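Local coordinates for methanol--corrinoid protein (Methanosarcina barkeri, PDB 2I2X) that carries a methyl group on its corrinoid cofactor, accepting it from methanol with the help of MtaB and passing it on to coenzyme M through MtaA, at residues A29-L33 against V83-L87; T122-C128 against G151-L157; L167-Q171 against N201-I205; I176-A182 against I205-G211; G225-E229 against K254-H258. All coordinates share one frame; numbering follows the deposited sequence.

Four of the five contacts belong to one domain built on a parallel sheet, and contact 1 stands apart from them in the helical part of the chain, its centre about 24 Å from that of contact 2 and about 38 Å from that of contact 3. Contacts 2 and 4 are joined edge to edge, T125 O lying 2.7 Å from I176 N. Contacts 4 and 5 meet likewise, with V226 O 2.6 Å from C209 N. Contact 3 shares I205 with contact 4 and touches it through V170 and L178. Contact 4 lies at the corrinoid, T181 being hydrogen-bonded to it and its side chain about 6 Å from that of H136, the axial cobalt ligand; contact 5 touches it through G228 and E229.

Contact 1: residues A29-L33 against V83-L87; sequences AAEEL and VVIRL
L33 holds its CG anti to its own carbonyl carbon (chi1 -54°), and L87 does the same (chi1 -60°), a choice that lets the two leucines slide past each other in opposite directions between their helices. L33 CD1 ends 3.8 Å from L87 CD2. The other methyl of L87, CD1, drops onto the small residue A30, 3.8 Å from its CB, while L87 CD2 also reaches A29 CB at 4.1 Å. Alanines at these positions present short side chains to the longer branches of the facing helix. V83 works one turn earlier: its CG1 lies 4.0 Å from L33 CB, and its CG2 approaches the carbonyl oxygen of L33.

R86 borders this apolar patch. Its side chain, bent at chi2, crosses L33 at about a right angle, so that the leucine lies over one face of the guanidinium, with L33 CD2 3.5 Å from R86 NH2. The contact is one of packing, since no hydrogen bond spans the two segments; the charge of R86 is met by a salt bridge from NE to E90. F48 of helix 41-48 adds a further side to the cluster by touching both A30 and L87.

The axes of the two short helical segments come within 10.2 Å of each other, and their directions differ by 131°, an inclined and broadly antiparallel pairing. Aliphatic side chains packed between inclined helices are characteristic of a helical bundle, here the helix-bundle part of MtaC, in the region matching the B12-binding N-terminal family.

Contact 2: residues T122-C128 against G151-L157; sequences TKGTVVC and GYNVVDL
The phenol ring of Y152 has K123 CB over one face, 4.3 Å above the plane and displaced toward the rim, while V126 CG2 approaches obliquely, 4.2 Å from Y152 CD2. The lysine then bends at three successive torsions and comes round to the hydroxyl end of the ring, where Y152 OH is hydrogen-bonded to D239. These residues open the pairing of two parallel strands in a beta-alpha-beta unit of the Rossmann-like domain: strand 125-130 leads through helix 138-149 into strand 153-158, which borders the sheet within this chain.

Hydrogen bonds run between the strands from V126 N to N153 O, from C128 N to V155 O and from L157 N to C128 O, interspersed with weaker ones. The side chains alternate between the two faces. T125, N153, V127 and V155 share one, turned toward helix 164-173, and V127 and V155 lie side by side there. On the other, V126, V154 and C128 pack together, with L147 of helix 138-149 covering V154 and C128.

V155 sets its CG1 between its backbone N and carbonyl carbon (chi1 35°), which puts this methyl 3.7 Å from V127 CG2. Farther along, L157 crosses the path of V127, and CD2 of L157 comes to 3.5 Å from V127 CG1. On the face of V126 and V154, C128 SG rests 3.8 Å from V154 CG1.

Contact 3: residues L167-Q171 against N201-I205; sequences LAAVQ and NGIKI
V170 and I205 meet tip to tip, V170 CG1 lying 3.8 Å from I205 CD1; V170, which is buried, belongs to an apolar cluster that supplies most of the contact. The torsions explain the meeting: V170 keeps CG1 anti to its backbone N (chi1 -178°), whereas I205 carries its CG1 between its backbone N and carbonyl carbon (chi1 71°), so that its ethyl branch is held out toward the helix. I203 enters beside them. Its CD1 lies 3.8 Å from L167 CD2, the two side chains crossing at a slant, and its CG2 is more loosely placed, 4.4 Å from V170 CG1. P175 and L178 touch both V170 and I205, continuing the apolar packing toward the sheet.

The polar groups gather at the outer end. L167 crosses N201 at about a right angle, its CD2 placed 3.5 Å from N201 ND2, which sets a methyl against the amide. Q171 stretches out beyond CG and likewise crosses N201, the two amide planes 49° apart. As modelled, Q171 NE2 and N201 ND2 face one another as two donors, so the orientation of one amide is doubtful; no hydrogen bond links the two segments.

On the loop side, G202 follows helix 190-199 as the C-prime residue of a Schellman motif, in which I203 N is bonded to L198 O and G202 N to L199 O. That turn sends the chain past helix 164-173 toward strand 207-210, an arrangement characteristic of the helix-to-strand return in an alternating alpha/beta, Rossmann-like domain.

Contact 4: residues I176-A182 against I205-G211; sequences IMLTGTA and IPFACGG
I176 begins the pairing by setting its carbonyl oxygen against the P206 ring, 3.4 Å from P206 CD. What follows is the core of a parallel sheet in a Rossmann-like corrinoid-binding domain, strands 177-181 and 207-210 being joined through helix 190-199 as a beta-alpha-beta unit. M177 doubles back through bends at chi2 and chi3, bringing CE to 3.8 Å from A208 CB and also beside P206 CB.

L178 is bonded through both its backbone N and its O: the N gives a hydrogen bond to P206 O, and the O accepts one from A208 N at 2.7 Å. Its side chain leans over the F207 ring in a CH-pi contact, CD2 lying 4.0 Å from the ring centroid and 27° off the normal. At T179 the backbone meets this ring at its edge, T179 C lying in the plane. G180, with no side chain of its own, lets F207 CE1 come to 3.6 Å from its N while that N bonds to A208 O, and G180 O receives G210 N.

T181 turns its hydroxyl to the corrinoid, OG1 being hydrogen-bonded to a nitrogen of the cofactor; A208 O binds the cofactor as well. A182 closes the strand pair through its N and G210 O, 3.1 Å apart, the donor lying in the carbonyl plane. On the face opposite L178 CD2, C209 SG sits over the centre of the F207 ring, 3.5 Å above its plane.

Contact 5: residues G225-E229 against K254-H258; sequences GVYGE and KFHKH
Y227 turns the edge of its ring toward the face of H258 in an offset edge-to-face pair, the centroids 5.0 Å apart and the planes inclined at 62°. The touching edge is the CD2 side: Y227 CD2 lies 3.4 Å from H258 NE2, and Y227 CE2 stands above the imidazole, displaced toward its rim. Y227 reaches out with CG anti to its backbone N (chi1 -170°), which carries the ring away from the strand toward the chain terminus. One face of that ring is occupied from within its own segment by E229 N.

E229 and H258 slide past each other in opposite directions. The carboxylate and imidazole planes are nearly parallel, 3° apart, and E229 OE1 lies 3.6 Å from H258 ND1; no hydrogen bond is formed, although a favourable electrostatic influence between the two is possible. H256 addresses the strand differently. Its ring comes up to the backbone, CE1 lying 3.8 Å from Y227 N, with V226 CA near the ring plane at the edge. S220 OG is hydrogen-bonded to H256 NE2, which helps to fix the ring.

The terminal carboxylate of H258 forms a salt bridge with R64 of a neighbouring subunit, probably MtaB, while K60 of the same subunit bonds to H258 O. G228 and E229 also touch the corrinoid. Strand 225-227, at the border of the sheet, receives the tail that follows helix 248-255, with Q216 of helix 216-220 touching Y227, H256 and H258, and helix 233-242 packing against V226 and F255.

Contact 1: residues A29-L33 against V83-L87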
# COMPACT_ATOMS: atom_id res chain seq x y z
N ALA B 29 -30.65 12.71 -28.12
CA ALA B 29 -30.41 11.27 -28.19
C ALA B 29 -31.65 10.46 -27.78
O ALA B 29 -31.93 9.42 -28.39
CB ALA B 29 -29.20 10.88 -27.35
N ALA B 30 -32.36 10.92 -26.75
CA ALA B 30 -33.67 10.34 -26.37
C ALA B 30 -34.70 10.52 -27.49
O ALA B 30 -35.45 9.59 -27.80
CB ALA B 30 -34.18 10.96 -25.07
N GLU B 31 -34.69 11.70 -28.10
CA GLU B 31 -35.51 12.04 -29.26
C GLU B 31 -35.46 10.96 -30.34
O GLU B 31 -36.49 10.41 -30.71
CB GLU B 31 -35.10 13.41 -29.82
CG GLU B 31 -36.17 14.13 -30.63
CD GLU B 31 -37.53 14.25 -29.91
OE1 GLU B 31 -37.59 14.54 -28.68
OE2 GLU B 31 -38.54 14.06 -30.61
N GLU B 32 -34.26 10.63 -30.81
CA GLU B 32 -34.05 9.53 -31.76
C GLU B 32 -34.70 8.18 -31.35
O GLU B 32 -35.04 7.38 -32.21
CB GLU B 32 -32.55 9.29 -31.96
CG GLU B 32 -31.79 10.40 -32.66
CD GLU B 32 -30.40 9.94 -33.09
OE1 GLU B 32 -29.95 8.89 -32.57
OE2 GLU B 32 -29.77 10.62 -33.93
N LEU B 33 -34.88 7.95 -30.05
CA LEU B 33 -35.32 6.64 -29.55
C LEU B 33 -36.80 6.56 -29.10
O LEU B 33 -37.34 5.45 -28.92
CB LEU B 33 -34.39 6.14 -28.44
CG LEU B 33 -32.90 6.08 -28.75
CD1 LEU B 33 -32.15 5.71 -27.50
CD2 LEU B 33 -32.58 5.11 -29.89
N VAL B 83 -35.80 3.49 -23.01
CA VAL B 83 -34.99 4.53 -23.61
C VAL B 83 -33.97 4.99 -22.57
O VAL B 83 -32.78 5.12 -22.86
CB VAL B 83 -35.86 5.72 -24.07
CG1 VAL B 83 -35.00 6.87 -24.55
CG2 VAL B 83 -36.83 5.28 -25.17
N VAL B 84 -34.45 5.18 -21.35
CA VAL B 84 -33.67 5.66 -20.23
C VAL B 84 -32.52 4.70 -19.91
O VAL B 84 -31.39 5.14 -19.72
CB VAL B 84 -34.58 5.88 -18.99
CG1 VAL B 84 -33.79 6.23 -17.75
CG2 VAL B 84 -35.59 6.97 -19.29
N ILE B 85 -32.81 3.41 -19.88
CA ILE B 85 -31.79 2.38 -19.62
C ILE B 85 -30.76 2.26 -20.76
O ILE B 85 -29.57 2.02 -20.50
CB ILE B 85 -32.45 1.01 -19.38
CG1 ILE B 85 -33.36 1.09 -18.16
CG2 ILE B 85 -31.42 -0.12 -19.21
CD1 ILE B 85 -34.71 0.41 -18.41
N ARG B 86 -31.21 2.41 -22.00
CA ARG B 86 -30.30 2.35 -23.15
C ARG B 86 -29.27 3.49 -23.05
O ARG B 86 -28.06 3.26 -23.16
CB ARG B 86 -31.09 2.40 -24.45
CG ARG B 86 -30.28 2.68 -25.71
CD ARG B 86 -30.14 1.47 -26.63
NE ARG B 86 -29.88 1.90 -28.01
CZ ARG B 86 -30.79 1.95 -28.98
NH1 ARG B 86 -32.05 1.58 -28.75
NH2 ARG B 86 -30.45 2.37 -30.19
N LEU B 87 -29.77 4.70 -22.83
CA LEU B 87 -28.92 5.87 -22.70
C LEU B 87 -28.01 5.81 -21.47
O LEU B 87 -26.85 6.20 -21.55
CB LEU B 87 -29.75 7.14 -22.71
CG LEU B 87 -30.56 7.33 -24.00
CD1 LEU B 87 -31.48 8.53 -23.86
CD2 LEU B 87 -29.66 7.45 -25.24

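Contact 2: residues T122-C128 against G151-L157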
# COMPACT_ATOMS: atom_id res chain seq x y z
N THR B 122 -45.76 -9.13 -14.40
CA THR B 122 -44.30 -8.94 -14.44
C THR B 122 -43.57 -10.22 -14.84
O THR B 122 -44.18 -11.28 -14.95
CB THR B 122 -43.75 -8.44 -13.08
OG1 THR B 122 -44.03 -9.41 -12.06
CG2 THR B 122 -44.37 -7.10 -12.71
N LYS B 123 -42.26 -10.11 -15.06
CA LYS B 123 -41.45 -11.22 -15.57
C LYS B 123 -40.98 -12.21 -14.49
O LYS B 123 -40.17 -13.09 -14.76
CB LYS B 123 -40.26 -10.70 -16.38
CG LYS B 123 -40.61 -9.57 -17.34
CD LYS B 123 -39.93 -9.72 -18.68
CE LYS B 123 -38.53 -9.11 -18.69
NZ LYS B 123 -37.50 -10.04 -18.17
N GLY B 124 -41.53 -12.06 -13.28
CA GLY B 124 -41.11 -12.84 -12.12
C GLY B 124 -40.92 -11.92 -10.92
O GLY B 124 -41.04 -10.70 -11.05
N THR B 125 -40.63 -12.50 -9.76
CA THR B 125 -40.37 -11.72 -8.54
C THR B 125 -38.91 -11.85 -8.10
O THR B 125 -38.34 -12.95 -8.11
CB THR B 125 -41.36 -12.10 -7.39
OG1 THR B 125 -42.64 -11.53 -7.66
CG2 THR B 125 -40.90 -11.57 -6.04
N VAL B 126 -38.29 -10.72 -7.76
CA VAL B 126 -36.98 -10.70 -7.09
C VAL B 126 -37.11 -10.11 -5.69
O VAL B 126 -37.79 -9.10 -5.49
CB VAL B 126 -35.91 -9.92 -7.89
CG1 VAL B 126 -34.54 -10.11 -7.27
CG2 VAL B 126 -35.87 -10.36 -9.34
N VAL B 127 -36.48 -10.77 -4.72
CA VAL B 127 -36.33 -10.25 -3.36
C VAL B 127 -34.91 -9.67 -3.28
O VAL B 127 -33.95 -10.30 -3.75
CB VAL B 127 -36.52 -11.35 -2.28
CG1 VAL B 127 -36.26 -10.82 -0.88
CG2 VAL B 127 -37.92 -11.91 -2.35
N CYS B 128 -34.81 -8.48 -2.69
CA CYS B 128 -33.53 -7.79 -2.50
C CYS B 128 -33.30 -7.42 -1.04
O CYS B 128 -34.20 -6.92 -0.37
CB CYS B 128 -33.47 -6.54 -3.35
SG CYS B 128 -33.67 -6.89 -5.08
N GLY B 151 -38.39 -4.74 -16.06
CA GLY B 151 -39.69 -5.40 -16.07
C GLY B 151 -39.98 -6.39 -14.95
O GLY B 151 -40.96 -7.14 -15.03
N TYR B 152 -39.13 -6.39 -13.92
CA TYR B 152 -39.32 -7.30 -12.79
C TYR B 152 -39.97 -6.59 -11.61
O TYR B 152 -39.97 -5.36 -11.51
CB TYR B 152 -37.99 -7.91 -12.35
CG TYR B 152 -37.24 -8.73 -13.39
CD1 TYR B 152 -36.53 -8.11 -14.42
CD2 TYR B 152 -37.20 -10.12 -13.31
CE1 TYR B 152 -35.82 -8.86 -15.36
CE2 TYR B 152 -36.49 -10.88 -14.24
CZ TYR B 152 -35.80 -10.24 -15.26
OH TYR B 152 -35.11 -10.98 -16.19
N ASN B 153 -40.54 -7.40 -10.72
CA ASN B 153 -41.22 -6.92 -9.53
C ASN B 153 -40.35 -7.18 -8.30
O ASN B 153 -39.85 -8.30 -8.10
CB ASN B 153 -42.58 -7.61 -9.41
CG ASN B 153 -43.30 -7.29 -8.11
OD1 ASN B 153 -43.29 -8.10 -7.18
ND2 ASN B 153 -43.94 -6.12 -8.04
N VAL B 154 -40.15 -6.15 -7.48
CA VAL B 154 -39.18 -6.23 -6.38
C VAL B 154 -39.75 -5.87 -5.02
O VAL B 154 -40.12 -4.72 -4.76
CB VAL B 154 -37.91 -5.36 -6.66
CG1 VAL B 154 -37.04 -5.22 -5.41
CG2 VAL B 154 -37.10 -5.96 -7.81
N VAL B 155 -39.81 -6.87 -4.15
CA VAL B 155 -40.05 -6.63 -2.74
C VAL B 155 -38.68 -6.27 -2.16
O VAL B 155 -37.74 -7.06 -2.22
CB VAL B 155 -40.78 -7.84 -2.03
CG1 VAL B 155 -40.35 -9.17 -2.61
CG2 VAL B 155 -40.60 -7.82 -0.51
N ASP B 156 -38.58 -5.04 -1.65
CA ASP B 156 -37.34 -4.48 -1.10
C ASP B 156 -37.30 -4.66 0.42
O ASP B 156 -37.94 -3.92 1.15
CB ASP B 156 -37.24 -3.00 -1.50
CG ASP B 156 -35.92 -2.33 -1.06
OD1 ASP B 156 -35.16 -2.91 -0.25
OD2 ASP B 156 -35.67 -1.21 -1.54
N LEU B 157 -36.53 -5.64 0.88
CA LEU B 157 -36.43 -5.98 2.30
C LEU B 157 -35.68 -5.00 3.20
O LEU B 157 -35.71 -5.14 4.42
CB LEU B 157 -35.83 -7.38 2.47
CG LEU B 157 -36.73 -8.62 2.65
CD1 LEU B 157 -37.45 -8.58 3.99
CD2 LEU B 157 -37.74 -8.77 1.54

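Contact 3: residues L167-Q171 against N201-I205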
# COMPACT_ATOMS: atom_id res chain seq x y z
N LEU B 167 -35.66 -15.71 4.52
CA LEU B 167 -36.40 -16.96 4.43
C LEU B 167 -37.89 -16.69 4.29
O LEU B 167 -38.51 -17.05 3.29
CB LEU B 167 -36.10 -17.80 5.68
CG LEU B 167 -36.40 -19.30 5.83
CD1 LEU B 167 -37.67 -19.49 6.65
CD2 LEU B 167 -36.45 -20.04 4.48
N ALA B 168 -38.45 -15.99 5.28
CA ALA B 168 -39.87 -15.65 5.32
C ALA B 168 -40.34 -14.91 4.07
O ALA B 168 -41.43 -15.19 3.57
CB ALA B 168 -40.18 -14.83 6.57
N ALA B 169 -39.53 -13.99 3.55
CA ALA B 169 -39.93 -13.28 2.34
C ALA B 169 -39.85 -14.20 1.11
O ALA B 169 -40.77 -14.21 0.29
CB ALA B 169 -39.10 -12.03 2.15
N VAL B 170 -38.78 -14.97 1.01
CA VAL B 170 -38.60 -15.89 -0.12
C VAL B 170 -39.71 -16.94 -0.15
O VAL B 170 -40.16 -17.36 -1.22
CB VAL B 170 -37.20 -16.57 -0.08
CG1 VAL B 170 -37.01 -17.49 -1.29
CG2 VAL B 170 -36.09 -15.53 -0.04
N GLN B 171 -40.16 -17.36 1.04
CA GLN B 171 -41.30 -18.26 1.16
C GLN B 171 -42.57 -17.62 0.61
O GLN B 171 -43.20 -18.18 -0.28
CB GLN B 171 -41.48 -18.73 2.61
CG GLN B 171 -40.50 -19.85 3.00
CD GLN B 171 -40.44 -20.14 4.50
OE1 GLN B 171 -40.84 -19.32 5.34
NE2 GLN B 171 -39.91 -21.30 4.84
N ASN B 201 -33.64 -25.26 4.50
CA ASN B 201 -35.08 -25.16 4.34
C ASN B 201 -35.49 -25.58 2.94
O ASN B 201 -36.62 -25.32 2.51
CB ASN B 201 -35.54 -23.75 4.66
CG ASN B 201 -36.70 -23.73 5.63
OD1 ASN B 201 -36.57 -24.19 6.77
ND2 ASN B 201 -37.83 -23.20 5.20
N GLY B 202 -34.56 -26.22 2.23
CA GLY B 202 -34.81 -26.84 0.93
C GLY B 202 -35.22 -25.92 -0.20
O GLY B 202 -36.14 -26.22 -0.95
N ILE B 203 -34.54 -24.78 -0.32
CA ILE B 203 -34.82 -23.87 -1.42
C ILE B 203 -33.60 -23.79 -2.35
O ILE B 203 -32.46 -23.85 -1.89
CB ILE B 203 -35.32 -22.48 -0.93
CG1 ILE B 203 -36.35 -22.68 0.20
CG2 ILE B 203 -35.94 -21.71 -2.10
CD1 ILE B 203 -36.78 -21.41 0.94
N LYS B 204 -33.87 -23.69 -3.65
CA LYS B 204 -32.81 -23.80 -4.67
C LYS B 204 -32.91 -22.72 -5.77
O LYS B 204 -32.63 -22.98 -6.95
CB LYS B 204 -32.77 -25.24 -5.25
CG LYS B 204 -31.36 -25.71 -5.67
CD LYS B 204 -31.12 -25.58 -7.19
CE LYS B 204 -29.80 -24.85 -7.53
NZ LYS B 204 -28.54 -25.63 -7.29
N ILE B 205 -33.30 -21.51 -5.38
CA ILE B 205 -33.25 -20.37 -6.29
C ILE B 205 -31.84 -19.75 -6.28
O ILE B 205 -31.13 -19.85 -5.27
CB ILE B 205 -34.36 -19.31 -6.01
CG1 ILE B 205 -34.10 -18.56 -4.70
CG2 ILE B 205 -35.77 -19.98 -6.05
CD1 ILE B 205 -34.94 -17.30 -4.53

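Contact 4: residues I176-A182 against I205-G211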
# COMPACT_ATOMS: atom_id res chain seq x y z
N ILE B 176 -38.04 -15.62 -8.15
CA ILE B 176 -37.19 -16.37 -9.05
C ILE B 176 -35.71 -16.18 -8.69
O ILE B 176 -34.85 -17.01 -9.04
CB ILE B 176 -37.44 -15.96 -10.51
CG1 ILE B 176 -37.52 -14.43 -10.63
CG2 ILE B 176 -38.73 -16.63 -11.03
CD1 ILE B 176 -36.92 -13.87 -11.91
N MET B 177 -35.43 -15.10 -7.97
CA MET B 177 -34.06 -14.67 -7.70
C MET B 177 -33.94 -13.88 -6.41
O MET B 177 -34.76 -13.00 -6.11
CB MET B 177 -33.58 -13.83 -8.87
CG MET B 177 -32.47 -12.87 -8.54
SD MET B 177 -31.39 -12.80 -9.95
CE MET B 177 -30.48 -14.32 -9.69
N LEU B 178 -32.90 -14.20 -5.64
CA LEU B 178 -32.59 -13.48 -4.42
C LEU B 178 -31.32 -12.66 -4.63
O LEU B 178 -30.29 -13.23 -5.01
CB LEU B 178 -32.38 -14.48 -3.29
CG LEU B 178 -32.05 -13.93 -1.91
CD1 LEU B 178 -33.24 -13.15 -1.38
CD2 LEU B 178 -31.68 -15.08 -0.97
N THR B 179 -31.38 -11.35 -4.38
CA THR B 179 -30.15 -10.50 -4.37
C THR B 179 -29.69 -10.16 -2.96
O THR B 179 -30.51 -9.98 -2.06
CB THR B 179 -30.26 -9.18 -5.21
OG1 THR B 179 -31.06 -8.22 -4.54
CG2 THR B 179 -30.83 -9.41 -6.59
N GLY B 180 -28.37 -10.09 -2.80
CA GLY B 180 -27.75 -9.65 -1.55
C GLY B 180 -26.60 -8.68 -1.78
O GLY B 180 -25.84 -8.81 -2.75
N THR B 181 -26.47 -7.71 -0.88
CA THR B 181 -25.46 -6.68 -0.99
C THR B 181 -24.73 -6.56 0.33
O THR B 181 -25.35 -6.24 1.35
CB THR B 181 -26.10 -5.35 -1.37
OG1 THR B 181 -26.58 -5.43 -2.71
CG2 THR B 181 -25.09 -4.19 -1.30
N ALA B 182 -23.43 -6.83 0.32
CA ALA B 182 -22.59 -6.60 1.50
C ALA B 182 -21.43 -5.65 1.18
O ALA B 182 -20.89 -5.68 0.08
CB ALA B 182 -22.10 -7.89 2.07
N ILE B 205 -33.30 -21.51 -5.38
CA ILE B 205 -33.25 -20.37 -6.29
C ILE B 205 -31.84 -19.75 -6.28
O ILE B 205 -31.13 -19.85 -5.27
CB ILE B 205 -34.36 -19.31 -6.01
CG1 ILE B 205 -34.10 -18.56 -4.70
CG2 ILE B 205 -35.77 -19.98 -6.05
CD1 ILE B 205 -34.94 -17.30 -4.53
N PRO B 206 -31.43 -19.12 -7.39
CA PRO B 206 -30.10 -18.50 -7.38
C PRO B 206 -30.05 -17.30 -6.43
O PRO B 206 -31.04 -16.57 -6.28
CB PRO B 206 -29.91 -18.03 -8.83
CG PRO B 206 -30.98 -18.70 -9.62
CD PRO B 206 -32.11 -18.93 -8.69
N PHE B 207 -28.91 -17.14 -5.78
CA PHE B 207 -28.68 -16.04 -4.85
C PHE B 207 -27.60 -15.14 -5.43
O PHE B 207 -26.42 -15.42 -5.26
CB PHE B 207 -28.24 -16.63 -3.51
CG PHE B 207 -27.98 -15.61 -2.43
CD1 PHE B 207 -28.54 -14.34 -2.48
CD2 PHE B 207 -27.20 -15.96 -1.33
CE1 PHE B 207 -28.30 -13.42 -1.46
CE2 PHE B 207 -26.96 -15.05 -0.30
CZ PHE B 207 -27.50 -13.77 -0.37
N ALA B 208 -27.99 -14.08 -6.12
CA ALA B 208 -27.01 -13.20 -6.76
C ALA B 208 -26.42 -12.16 -5.79
O ALA B 208 -27.09 -11.22 -5.37
CB ALA B 208 -27.62 -12.52 -7.98
N CYS B 209 -25.15 -12.36 -5.44
CA CYS B 209 -24.46 -11.55 -4.45
C CYS B 209 -23.54 -10.48 -5.06
O CYS B 209 -22.84 -10.74 -6.04
CB CYS B 209 -23.61 -12.45 -3.58
SG CYS B 209 -24.55 -13.66 -2.66
N GLY B 210 -23.53 -9.30 -4.43
CA GLY B 210 -22.68 -8.19 -4.85
C GLY B 210 -22.33 -7.25 -3.72
O GLY B 210 -22.65 -7.52 -2.56
N GLY B 211 -21.66 -6.16 -4.06
CA GLY B 211 -21.18 -5.19 -3.07
C GLY B 211 -19.67 -5.08 -3.00
O GLY B 211 -18.95 -6.00 -3.40

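Contact 5: residues G225-E229 against K254-H258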
# COMPACT_ATOMS: atom_id res chain seq x y z
N GLY B 225 -24.79 -19.40 -4.51
CA GLY B 225 -24.17 -18.12 -4.84
C GLY B 225 -23.84 -17.84 -6.30
O GLY B 225 -23.22 -18.65 -6.98
N VAL B 226 -24.28 -16.66 -6.76
CA VAL B 226 -23.87 -16.09 -8.04
C VAL B 226 -23.21 -14.73 -7.78
O VAL B 226 -23.67 -13.97 -6.92
CB VAL B 226 -25.07 -15.89 -8.98
CG1 VAL B 226 -24.59 -15.81 -10.42
CG2 VAL B 226 -26.07 -17.03 -8.83
N TYR B 227 -22.14 -14.43 -8.50
CA TYR B 227 -21.51 -13.11 -8.45
C TYR B 227 -22.10 -12.19 -9.51
O TYR B 227 -22.56 -12.64 -10.54
CB TYR B 227 -19.98 -13.21 -8.61
CG TYR B 227 -19.20 -11.92 -8.33
CD1 TYR B 227 -19.59 -11.05 -7.30
CD2 TYR B 227 -18.07 -11.58 -9.08
CE1 TYR B 227 -18.88 -9.88 -7.04
CE2 TYR B 227 -17.35 -10.41 -8.81
CZ TYR B 227 -17.77 -9.57 -7.79
OH TYR B 227 -17.10 -8.41 -7.51
N GLY B 228 -22.09 -10.90 -9.20
CA GLY B 228 -22.33 -9.85 -10.18
C GLY B 228 -21.68 -8.62 -9.59
O GLY B 228 -22.07 -8.18 -8.52
N GLU B 229 -20.66 -8.09 -10.28
CA GLU B 229 -19.93 -6.94 -9.74
C GLU B 229 -20.64 -5.59 -9.95
O GLU B 229 -20.70 -4.79 -9.02
CB GLU B 229 -18.46 -6.92 -10.19
CG GLU B 229 -18.20 -6.63 -11.66
CD GLU B 229 -16.72 -6.36 -11.96
OE1 GLU B 229 -15.88 -7.23 -11.65
OE2 GLU B 229 -16.41 -5.29 -12.52
N LYS B 254 -21.52 -18.97 -17.28
CA LYS B 254 -21.76 -17.81 -18.14
C LYS B 254 -21.35 -16.49 -17.49
O LYS B 254 -20.99 -15.54 -18.20
CB LYS B 254 -23.24 -17.75 -18.57
CG LYS B 254 -23.54 -16.63 -19.58
CD LYS B 254 -24.93 -16.75 -20.18
CE LYS B 254 -25.14 -15.68 -21.25
NZ LYS B 254 -26.26 -16.01 -22.17
N PHE B 255 -21.38 -16.43 -16.16
CA PHE B 255 -21.26 -15.16 -15.43
C PHE B 255 -20.04 -14.98 -14.53
O PHE B 255 -19.70 -13.86 -14.17
CB PHE B 255 -22.55 -14.86 -14.67
CG PHE B 255 -23.71 -14.57 -15.57
CD1 PHE B 255 -24.62 -15.57 -15.89
CD2 PHE B 255 -23.89 -13.30 -16.11
CE1 PHE B 255 -25.70 -15.31 -16.73
CE2 PHE B 255 -24.97 -13.02 -16.94
CZ PHE B 255 -25.88 -14.03 -17.26
N HIS B 256 -19.39 -16.08 -14.16
CA HIS B 256 -18.11 -16.02 -13.47
C HIS B 256 -17.00 -15.60 -14.45
O HIS B 256 -17.15 -14.61 -15.17
CB HIS B 256 -17.80 -17.35 -12.77
CG HIS B 256 -18.43 -17.49 -11.42
ND1 HIS B 256 -19.64 -16.91 -11.10
CD2 HIS B 256 -18.02 -18.15 -10.31
CE1 HIS B 256 -19.94 -17.19 -9.84
NE2 HIS B 256 -18.98 -17.95 -9.34
N LYS B 257 -15.89 -16.33 -14.46
CA LYS B 257 -14.78 -16.07 -15.39
C LYS B 257 -14.38 -14.58 -15.49
O LYS B 257 -14.06 -14.08 -16.58
CB LYS B 257 -15.09 -16.65 -16.78
CG LYS B 257 -15.26 -18.19 -16.86
CD LYS B 257 -13.96 -18.94 -16.54
CE LYS B 257 -12.84 -18.62 -17.53
NZ LYS B 257 -11.52 -18.71 -16.88
N HIS B 258 -14.38 -13.88 -14.35
CA HIS B 258 -14.10 -12.44 -14.30
C HIS B 258 -12.63 -12.12 -14.56
O HIS B 258 -12.24 -11.78 -15.68
CB HIS B 258 -14.53 -11.84 -12.95
CG HIS B 258 -16.00 -11.58 -12.84
ND1 HIS B 258 -16.57 -10.39 -13.25
CD2 HIS B 258 -17.00 -12.34 -12.36
CE1 HIS B 258 -17.87 -10.44 -13.03
NE2 HIS B 258 -18.16 -11.61 -12.49
OXT HIS B 258 -11.80 -12.17 -13.66